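Local coordinates for protein 2-oxoglutarate-dependent dioxygenase DAO (Oryza sativa subsp. indica, PDB 6KUN) that probably oxidises the auxin indole-3-acetic acid irreversibly to inactive 2-oxoindole-3-acetic acid, using iron(II) and 2-oxoglutarate, at residues Y158-T161 with Q162-G166. Numbering follows the deposited sequence.
Sequences YNYT and QDSVG. With AKG (2-oxoglutaric acid), chain G.
Thr161 and Ser164 grip each other in both directions across one tight turn: Ser164 N donates to Thr161 O at 3.0 Å, while Thr161 N gives a weak bond, 3.3 Å long, back to Ser164 OG. The first bond, with helical backbone angles at Gln162 and Asp163, defines a type I beta turn. With chi1 at -65° Ser164 OG lies beside its own backbone N, from where it accepts the weak bond from Thr161 N. Thr161 OG1 adds an ST turn, accepting a weak bond from Asp163 N at 3.2 Å; chi1 at 72° puts this hydroxyl between the backbone N and the carbonyl carbon. The Tyr160 ring meets Ser164 CB obliquely, CD1 lying 4.1 Å from Ser164 CB.

At the other end of the segment Tyr158 reaches 2-oxoglutarate. Its OH donates a very short bond, 2.5 Å, to AKG O4, which lies at the ring edge in the ring plane. Arg242 NH2 is a second donor to the cosubstrate. A phenylalanine in place of Tyr158 would probably leave O4 without its hydroxyl donor and the cosubstrate more dependent on Arg242.

Between the two ends, Asn159 centres an inverse gamma turn, with Tyr160 N weakly bonded to Tyr158 O at 3.0 Å, and Asn159 ND2 bonds Glu87 OE1 on strand 86-92. Residues 158-166 thus lead from jelly-roll strand 151-158 to strand 168-173 of the other sheet, with Tyr158 and Tyr160 against Arg242 on strand 242-249 and Ser164 against the loops at Leu85 and Cys236.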
loop_
_atom_site.group_PDB
_atom_site.type_symbol
_atom_site.label_atom_id
_atom_site.label_comp_id
_atom_site.label_asym_id
_atom_site.label_seq_id
_atom_site.Cartn_x
_atom_site.Cartn_y
_atom_site.Cartn_z
ATOM N N TYR B 158 -8.197 7.847 12.827
ATOM C CA TYR B 158 -8.234 7.486 14.252
ATOM C C TYR B 158 -6.806 7.596 14.770
ATOM O O TYR B 158 -5.906 6.902 14.291
ATOM C CB TYR B 158 -8.830 6.085 14.470
ATOM C CG TYR B 158 -10.203 5.907 13.825
ATOM C CD1 TYR B 158 -10.323 5.731 12.451
ATOM C CD2 TYR B 158 -11.369 5.936 14.579
ATOM C CE1 TYR B 158 -11.554 5.589 11.848
ATOM C CE2 TYR B 158 -12.609 5.799 13.986
ATOM C CZ TYR B 158 -12.693 5.620 12.618
ATOM O OH TYR B 158 -13.920 5.472 12.007
ATOM N N ASN B 159 -6.586 8.505 15.706
ATOM C CA ASN B 159 -5.237 8.824 16.169
ATOM C C ASN B 159 -4.848 7.918 17.327
ATOM O O ASN B 159 -4.835 8.296 18.497
ATOM C CB ASN B 159 -5.159 10.294 16.544
ATOM C CG ASN B 159 -5.279 11.176 15.339
ATOM O OD1 ASN B 159 -4.486 11.051 14.407
ATOM N ND2 ASN B 159 -6.294 12.032 15.323
ATOM N N TYR B 160 -4.503 6.694 16.960
ATOM C CA TYR B 160 -4.056 5.698 17.909
ATOM C C TYR B 160 -2.679 6.029 18.458
ATOM O O TYR B 160 -1.874 6.708 17.812
ATOM C CB TYR B 160 -4.009 4.334 17.232
ATOM C CG TYR B 160 -5.344 3.784 16.778
ATOM C CD1 TYR B 160 -6.528 4.147 17.415
ATOM C CD2 TYR B 160 -5.410 2.878 15.727
ATOM C CE1 TYR B 160 -7.727 3.626 17.026
ATOM C CE2 TYR B 160 -6.612 2.345 15.323
ATOM C CZ TYR B 160 -7.765 2.725 15.976
ATOM O OH TYR B 160 -8.949 2.192 15.578
ATOM N N THR B 161 -2.416 5.524 19.663
ATOM C CA THR B 161 -1.133 5.642 20.331
ATOM C C THR B 161 -0.855 4.322 21.035
ATOM O O THR B 161 -1.671 3.376 21.002
ATOM C CB THR B 161 -1.160 6.780 21.341
ATOM O OG1 THR B 161 -1.979 6.345 22.434
ATOM C CG2 THR B 161 -1.751 8.076 20.718
ATOM N N GLN B 162 0.294 4.246 21.705
ATOM C CA GLN B 162 0.599 3.017 22.447
ATOM C C GLN B 162 -0.494 2.713 23.471
ATOM O O GLN B 162 -0.815 1.543 23.720
ATOM C CB GLN B 162 1.966 3.129 23.127
ATOM C CG GLN B 162 3.160 3.263 22.166
ATOM C CD GLN B 162 3.601 1.940 21.537
ATOM O OE1 GLN B 162 3.063 0.868 21.849
ATOM N NE2 GLN B 162 4.585 2.012 20.641
ATOM N N ASP B 163 -1.104 3.753 24.047
ATOM C CA ASP B 163 -2.131 3.562 25.063
ATOM C C ASP B 163 -3.473 3.099 24.494
ATOM O O ASP B 163 -4.332 2.653 25.265
ATOM C CB ASP B 163 -2.320 4.872 25.827
ATOM C CG ASP B 163 -1.063 5.305 26.554
ATOM O OD1 ASP B 163 -0.173 4.440 26.760
ATOM O OD2 ASP B 163 -0.960 6.500 26.913
ATOM N N SER B 164 -3.675 3.224 23.170
ATOM C CA SER B 164 -4.940 2.850 22.539
ATOM C C SER B 164 -5.004 1.366 22.234
ATOM O O SER B 164 -6.090 0.838 22.060
ATOM C CB SER B 164 -5.103 3.592 21.202
ATOM O OG SER B 164 -5.200 4.987 21.410
ATOM N N VAL B 165 -3.857 0.694 22.122
ATOM C CA VAL B 165 -3.847 -0.668 21.632
ATOM C C VAL B 165 -4.645 -1.587 22.549
ATOM O O VAL B 165 -4.443 -1.615 23.776
ATOM C CB VAL B 165 -2.402 -1.181 21.464
ATOM C CG1 VAL B 165 -2.467 -2.666 21.121
ATOM C CG2 VAL B 165 -1.668 -0.402 20.394
ATOM N N GLY B 166 -5.500 -2.411 21.930
ATOM C CA GLY B 166 -6.398 -3.292 22.634
ATOM C C GLY B 166 -7.739 -2.674 22.998
ATOM O O GLY B 166 -8.556 -3.336 23.655
HETATM C C1 AKG G . -18.153 2.547 9.494
HETATM O O1 AKG G . -17.723 2.213 8.370
HETATM O O2 AKG G . -19.284 3.059 9.645
HETATM C C2 AKG G . -17.311 2.335 10.668
HETATM O O5 AKG G . -17.699 1.628 11.582
HETATM C C3 AKG G . -15.955 2.997 10.743
HETATM C C4 AKG G . -15.272 2.910 9.384
HETATM C C5 AKG G . -13.906 3.548 9.466
HETATM O O3 AKG G . -12.898 2.819 9.339
HETATM O O4 AKG G . -13.834 4.782 9.657
#